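Local coordinates for glutathione peroxidase-like protein (PDB 3DWV) that probably reduces hydroperoxides as a glutathione peroxidase-type tryparedoxin peroxidase, captured here in its oxidized form, at residues L50-A55 with W148-F153; K144-N149 with V162-P167. The protein carries 1 engineered substitution. All blocks are in the same frame, centred on the assembly; numbering follows the deposited sequence. Where two conformers were deposited one is given.

Overall arrangement
Contacts 1 and 2 lie about 7 Å apart, centre to centre, in a single-chain protein of thioredoxin-type fold. Both reach the same mixed sheet, ordered 81-86, 49-54, 152-155, 161-165. Contact 1 pairs 49-54 with the antiparallel 152-155 near the centre of the chain. Contact 2 brings the edge strand 161-165 and the residues that follow it against the loop that follows helix 128-136. That loop, 144-149, runs straight into 148-153, and the two contacts share Trp148 and Asn149. A probable backbone hydrogen bond, Phe165 N to Ser152 O, joins them across neighbouring strands. The side chains of Ala55 and Asn149 each lie about 7 Å from that of Cys58, the predicted active-site residue.

Contact 1 of 2, residues L50-A55 with W148-F153; sequences LIYNVA and WNFTSF
Ile51 and Phe153 form an antiparallel hydrogen-bonded pair, and Tyr52 and Ser152 the non-hydrogen-bonded pair beside it. They join two central strands of the thioredoxin-fold sheet. Ile51 N donates to Phe153 O at 2.8 Å, and Phe153 N returns the bond to Ile51 O. Beyond the strand pairing, Asn53 N donates to Thr151 O, and Phe150 N donates to Asn53 O. Residues 148-151 form a type II beta turn, with Phe150 as its third residue at positive phi (67°).

On one face of the sheet, Ser152 CB lies over the centre of the Tyr52 ring. It stands 3.6 Å from the ring centroid, almost on the ring normal, in a CH-pi contact. Phe150 O lies at the edge of the same ring, near its plane, 3.5 Å from Tyr52 CD2. The Phe150 and Tyr52 rings meet obliquely, their planes 60° apart, with CD2 of Phe150 3.7 Å from CD2 of Tyr52. Val54 CG1 sits over one face of the Phe150 ring, offset toward the rim. Strand 81-86 flanks Val54, and helix 64-75 packs on Tyr52.

At the turn, Ala55 CB rests against the amide of Asn149, 3.5 Å from its ND2. The side chain of Asn53 reaches across to the turn, its CG between the backbone N and the carbonyl carbon (chi1 60°). Asn53 ND2 donates to Trp148 O at 3.0 Å, with the acceptor close to the plane of the Asn53 amide.

Contact 2 of 2, residues K144-N149 with V162-P167; sequences KAIKWN and VERFSP
Arg164 points its guanidinium edge-on at the backbone of the loop 144-149. Its CG is anti to the backbone N (chi1 -175°), which carries the chain out toward the loop. A bend at chi3 (-76°) then turns the guanidinium so that its edge meets the two carbonyl oxygens. Arg164 NH2 donates to Lys144 O at 2.8 Å, with the oxygen almost exactly in the guanidinium plane. NH1 gives a weaker second bond to the same oxygen. Arg164 NH1 also donates to Ala145 O at 3.2 Å. That oxygen too lies near the guanidinium plane, but the donor stands above the carbonyl plane of Ala145. Ile146 CD1 lies over one face of the group, 3.8 Å from Arg164 NH1.

Lys147 folds back along its own segment, and its NZ donates to Ala145 O at 2.8 Å. Ala145 O therefore takes bonds from two cationic groups. The like charges at Lys147 NZ and Arg164 NH1 are 4.3 Å apart; the shared carbonyl may ease their repulsion. A water accepts from Lys147 N and, weakly, from Arg164 NH1.

Arg164 belongs to the edge strand 161-165 of the thioredoxin-fold sheet. Its hydrogen bonds link this strand to the loop after helix 128-136, and its NE is hydrogen-bonded to Lys137 O. Further along, Pro167 packs at about a right angle to the Trp148 side chain. Trp148 CB lies 3.6 Å from Pro167 CG, while Pro167 CD approaches the indole obliquely near CD1. Pro167 CB meets Asn149 O, the backbone carbonyl oxygen, at 3.4 Å.

Contact 1 of 2, residues L50-A55 with W148-F153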
loop_
_atom_site.group_PDB
_atom_site.type_symbol
_atom_site.label_atom_id
_atom_site.label_comp_id
_atom_site.label_asym_id
_atom_site.label_seq_id
_atom_site.Cartn_x
_atom_site.Cartn_y
_atom_site.Cartn_z
ATOM N N LEU A 50 -0.071 -6.031 -4.813
ATOM C CA LEU A 50 0.089 -5.650 -3.427
ATOM C C LEU A 50 0.157 -4.122 -3.337
ATOM O O LEU A 50 0.964 -3.589 -4.109
ATOM C CB LEU A 50 1.417 -6.149 -2.863
ATOM C CG LEU A 50 1.477 -7.370 -1.981
ATOM C CD1 LEU A 50 2.923 -7.552 -1.516
ATOM C CD2 LEU A 50 0.506 -7.309 -0.815
ATOM N N ILE A 51 -0.647 -3.539 -2.442
ATOM C CA ILE A 51 -0.633 -2.074 -2.315
ATOM C C ILE A 51 -0.143 -1.690 -0.929
ATOM O O ILE A 51 -0.776 -1.993 0.086
ATOM C CB ILE A 51 -1.998 -1.443 -2.592
ATOM C CG1 ILE A 51 -2.525 -1.851 -3.987
ATOM C CG2 ILE A 51 -1.918 0.074 -2.418
ATOM C CD1 ILE A 51 -3.935 -1.279 -4.249
ATOM N N TYR A 52 1.030 -1.036 -0.967
ATOM C CA TYR A 52 1.627 -0.517 0.240
ATOM C C TYR A 52 1.477 0.985 0.472
ATOM O O TYR A 52 1.518 1.714 -0.535
ATOM C CB TYR A 52 3.127 -0.759 0.153
ATOM C CG TYR A 52 3.651 -2.158 0.309
ATOM C CD1 TYR A 52 3.716 -3.051 -0.742
ATOM C CD2 TYR A 52 4.115 -2.580 1.562
ATOM C CE1 TYR A 52 4.220 -4.344 -0.557
ATOM C CE2 TYR A 52 4.625 -3.852 1.738
ATOM C CZ TYR A 52 4.672 -4.735 0.688
ATOM O OH TYR A 52 5.183 -6.006 0.868
ATOM N N ASN A 53 1.322 1.417 1.714
ATOM C CA ASN A 53 1.552 2.832 2.050
ATOM C C ASN A 53 3.012 3.020 2.471
ATOM O O ASN A 53 3.552 2.142 3.139
ATOM C CB ASN A 53 0.601 3.337 3.147
ATOM C CG ASN A 53 0.745 2.563 4.459
ATOM O OD1 ASN A 53 0.293 1.416 4.510
ATOM N ND2 ASN A 53 1.327 3.121 5.517
ATOM N N VAL A 54 3.633 4.135 2.067
ATOM C CA VAL A 54 5.078 4.295 2.358
ATOM C C VAL A 54 5.250 5.698 2.905
ATOM O O VAL A 54 4.291 6.489 3.061
ATOM C CB VAL A 54 5.929 4.005 1.108
ATOM C CG1 VAL A 54 5.629 2.598 0.532
ATOM C CG2 VAL A 54 5.661 5.030 0.012
ATOM N N ALA A 55 6.474 6.038 3.186
ATOM C CA ALA A 55 6.807 7.364 3.712
ATOM C C ALA A 55 8.294 7.614 3.406
ATOM O O ALA A 55 8.938 6.701 2.869
ATOM C CB ALA A 55 6.483 7.475 5.196
ATOM N N TRP A 148 1.089 1.539 10.618
ATOM C CA TRP A 148 2.487 1.429 10.257
ATOM C C TRP A 148 2.817 1.800 8.818
ATOM O O TRP A 148 2.052 1.456 7.906
ATOM C CB TRP A 148 2.950 -0.034 10.406
ATOM C CG TRP A 148 2.438 -0.732 11.626
ATOM C CD1 TRP A 148 1.520 -1.748 11.677
ATOM C CD2 TRP A 148 2.823 -0.467 12.982
ATOM N NE1 TRP A 148 1.324 -2.111 12.985
ATOM C CE2 TRP A 148 2.104 -1.346 13.807
ATOM C CE3 TRP A 148 3.713 0.450 13.559
ATOM C CZ2 TRP A 148 2.237 -1.356 15.202
ATOM C CZ3 TRP A 148 3.839 0.437 14.934
ATOM C CH2 TRP A 148 3.112 -0.452 15.731
ATOM N N ASN A 149 3.976 2.439 8.634
ATOM C CA ASN A 149 4.469 2.524 7.256
ATOM C C ASN A 149 4.665 1.110 6.711
ATOM O O ASN A 149 4.981 0.181 7.478
ATOM C CB ASN A 149 5.752 3.345 7.278
ATOM C CG ASN A 149 5.439 4.820 7.483
ATOM O OD1 ASN A 149 6.103 5.565 8.215
ATOM N ND2 ASN A 149 4.389 5.252 6.809
ATOM N N PHE A 150 4.468 0.895 5.428
ATOM C CA PHE A 150 4.652 -0.393 4.767
ATOM C C PHE A 150 3.638 -1.446 5.207
ATOM O O PHE A 150 3.825 -2.663 5.062
ATOM C CB PHE A 150 6.078 -0.998 4.925
ATOM C CG PHE A 150 6.975 -0.355 3.856
ATOM C CD1 PHE A 150 7.553 0.886 4.066
ATOM C CD2 PHE A 150 7.231 -1.003 2.655
ATOM C CE1 PHE A 150 8.360 1.430 3.070
ATOM C CE2 PHE A 150 8.001 -0.452 1.649
ATOM C CZ PHE A 150 8.591 0.795 1.865
ATOM N N THR A 151 2.473 -1.004 5.686
ATOM C CA THR A 151 1.311 -1.907 5.697
ATOM C C THR A 151 0.921 -2.178 4.252
ATOM O O THR A 151 1.137 -1.319 3.378
ATOM C CB THR A 151 0.134 -1.301 6.462
ATOM O OG1 THR A 151 0.510 -1.283 7.840
ATOM C CG2 THR A 151 -1.171 -2.101 6.372
ATOM N N SER A 152 0.400 -3.396 3.964
ATOM C CA SER A 152 -0.047 -3.672 2.593
ATOM C C SER A 152 -1.396 -4.383 2.577
ATOM O O SER A 152 -1.819 -4.995 3.573
ATOM C CB SER A 152 0.962 -4.514 1.805
ATOM O OG SER A 152 1.277 -5.747 2.414
ATOM N N PHE A 153 -1.999 -4.257 1.379
ATOM C CA PHE A 153 -3.187 -4.993 1.057
ATOM C C PHE A 153 -2.915 -5.857 -0.173
ATOM O O PHE A 153 -2.442 -5.362 -1.191
ATOM C CB PHE A 153 -4.389 -4.097 0.755
ATOM C CG PHE A 153 -4.775 -3.250 1.978
ATOM C CD1 PHE A 153 -4.124 -2.037 2.240
ATOM C CD2 PHE A 153 -5.787 -3.739 2.812
ATOM C CE1 PHE A 153 -4.537 -1.332 3.359
ATOM C CE2 PHE A 153 -6.159 -3.024 3.940
ATOM C CZ PHE A 153 -5.499 -1.838 4.212
#

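Contact 2 of 2, residues K144-N149 with V162-P167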
loop_
_atom_site.group_PDB
_atom_site.type_symbol
_atom_site.label_atom_id
_atom_site.label_comp_id
_atom_site.label_asym_id
_atom_site.label_seq_id
_atom_site.Cartn_x
_atom_site.Cartn_y
_atom_site.Cartn_z
ATOM N N LYS A 144 -9.387 -0.076 12.279
ATOM C CA LYS A 144 -8.997 -0.250 10.880
ATOM C C LYS A 144 -7.969 0.770 10.455
ATOM O O LYS A 144 -7.514 0.639 9.298
ATOM C CB LYS A 144 -10.224 -0.144 9.999
ATOM C CG LYS A 144 -10.887 1.216 9.997
ATOM C CD LYS A 144 -12.241 1.237 9.273
ATOM C CE LYS A 144 -13.178 2.324 9.737
ATOM N NZ LYS A 144 -14.389 1.860 10.466
ATOM N N ALA A 145 -7.606 1.722 11.298
ATOM C CA ALA A 145 -6.604 2.683 10.886
ATOM C C ALA A 145 -5.337 1.984 10.417
ATOM O O ALA A 145 -4.976 0.919 10.890
ATOM C CB ALA A 145 -6.229 3.636 12.017
ATOM N N ILE A 146 -4.632 2.668 9.497
ATOM C CA ILE A 146 -3.291 2.140 9.155
ATOM C C ILE A 146 -2.297 2.607 10.203
ATOM O O ILE A 146 -2.106 3.831 10.335
ATOM C CB ILE A 146 -2.848 2.689 7.777
ATOM C CG1 ILE A 146 -3.843 2.349 6.657
ATOM C CG2 ILE A 146 -1.433 2.263 7.408
ATOM C CD1 ILE A 146 -4.030 0.888 6.355
ATOM N N LYS A 147 -1.663 1.674 10.911
ATOM C CA LYS A 147 -0.788 2.085 12.050
ATOM C C LYS A 147 0.625 2.306 11.610
ATOM O O LYS A 147 1.308 3.166 12.158
ATOM C CB LYS A 147 -0.917 1.004 13.129
ATOM C CG LYS A 147 -2.308 1.067 13.811
ATOM C CD LYS A 147 -2.650 -0.272 14.457
ATOM C CE LYS A 147 -3.326 -1.220 13.484
ATOM N NZ LYS A 147 -4.702 -0.737 13.190
ATOM N N TRP A 148 1.089 1.539 10.618
ATOM C CA TRP A 148 2.487 1.429 10.257
ATOM C C TRP A 148 2.817 1.800 8.818
ATOM O O TRP A 148 2.052 1.456 7.906
ATOM C CB TRP A 148 2.950 -0.034 10.406
ATOM C CG TRP A 148 2.438 -0.732 11.626
ATOM C CD1 TRP A 148 1.520 -1.748 11.677
ATOM C CD2 TRP A 148 2.823 -0.467 12.982
ATOM N NE1 TRP A 148 1.324 -2.111 12.985
ATOM C CE2 TRP A 148 2.104 -1.346 13.807
ATOM C CE3 TRP A 148 3.713 0.450 13.559
ATOM C CZ2 TRP A 148 2.237 -1.356 15.202
ATOM C CZ3 TRP A 148 3.839 0.437 14.934
ATOM C CH2 TRP A 148 3.112 -0.452 15.731
ATOM N N ASN A 149 3.976 2.439 8.634
ATOM C CA ASN A 149 4.469 2.524 7.256
ATOM C C ASN A 149 4.665 1.110 6.711
ATOM O O ASN A 149 4.981 0.181 7.478
ATOM C CB ASN A 149 5.752 3.345 7.278
ATOM C CG ASN A 149 5.439 4.820 7.483
ATOM O OD1 ASN A 149 6.103 5.565 8.215
ATOM N ND2 ASN A 149 4.389 5.252 6.809
ATOM N N VAL A 162 -8.066 -8.884 -0.284
ATOM C CA VAL A 162 -8.301 -10.186 0.344
ATOM C C VAL A 162 -7.427 -10.418 1.561
ATOM O O VAL A 162 -7.727 -11.316 2.359
ATOM C CB VAL A 162 -8.103 -11.299 -0.698
ATOM C CG1 VAL A 162 -9.270 -11.213 -1.688
ATOM C CG2 VAL A 162 -6.777 -11.228 -1.432
ATOM N N GLU A 163 -6.358 -9.670 1.761
ATOM C CA GLU A 163 -5.555 -9.754 2.984
ATOM C C GLU A 163 -4.961 -8.381 3.303
ATOM O O GLU A 163 -4.663 -7.595 2.378
ATOM C CB GLU A 163 -4.398 -10.759 2.893
ATOM C CG GLU A 163 -4.715 -12.118 2.316
ATOM C CD GLU A 163 -5.437 -13.087 3.227
ATOM O OE1 GLU A 163 -5.447 -12.875 4.466
ATOM O OE2 GLU A 163 -5.992 -14.079 2.677
ATOM N N ARG A 164 -4.759 -8.118 4.584
ATOM C CA ARG A 164 -4.020 -6.960 5.079
ATOM C C ARG A 164 -2.767 -7.536 5.769
ATOM O O ARG A 164 -2.940 -8.418 6.634
ATOM C CB ARG A 164 -4.753 -6.080 6.103
ATOM C CG ARG A 164 -4.015 -4.824 6.523
ATOM C CD ARG A 164 -4.428 -4.152 7.816
ATOM N NE ARG A 164 -5.663 -3.429 7.638
ATOM C CZ ARG A 164 -5.981 -2.253 8.185
ATOM N NH1 ARG A 164 -5.172 -1.594 8.997
ATOM N NH2 ARG A 164 -7.162 -1.751 7.885
ATOM N N PHE A 165 -1.593 -7.044 5.414
ATOM C CA PHE A 165 -0.361 -7.480 6.078
ATOM C C PHE A 165 0.301 -6.355 6.859
ATOM O O PHE A 165 0.396 -5.237 6.339
ATOM C CB PHE A 165 0.658 -8.015 5.067
ATOM C CG PHE A 165 0.166 -9.304 4.393
ATOM C CD1 PHE A 165 0.283 -10.528 5.015
ATOM C CD2 PHE A 165 -0.389 -9.253 3.120
ATOM C CE1 PHE A 165 -0.159 -11.697 4.402
ATOM C CE2 PHE A 165 -0.839 -10.420 2.509
ATOM C CZ PHE A 165 -0.726 -11.657 3.127
ATOM N N SER A 166 0.805 -6.627 8.066
ATOM C CA SER A 166 1.713 -5.687 8.711
ATOM C C SER A 166 3.044 -5.611 7.986
ATOM O O SER A 166 3.405 -6.477 7.172
ATOM C CB SER A 166 1.896 -6.185 10.151
ATOM O OG SER A 166 2.658 -7.381 10.138
ATOM N N PRO A 167 3.822 -4.574 8.217
ATOM C CA PRO A 167 5.105 -4.399 7.529
ATOM C C PRO A 167 6.147 -5.461 7.803
ATOM O O PRO A 167 7.064 -5.657 6.995
ATOM C CB PRO A 167 5.650 -3.074 8.100
ATOM C CG PRO A 167 4.907 -2.916 9.377
ATOM C CD PRO A 167 3.514 -3.394 9.064
HETATM O O HOH W 1 -1.871 -1.234 9.924
#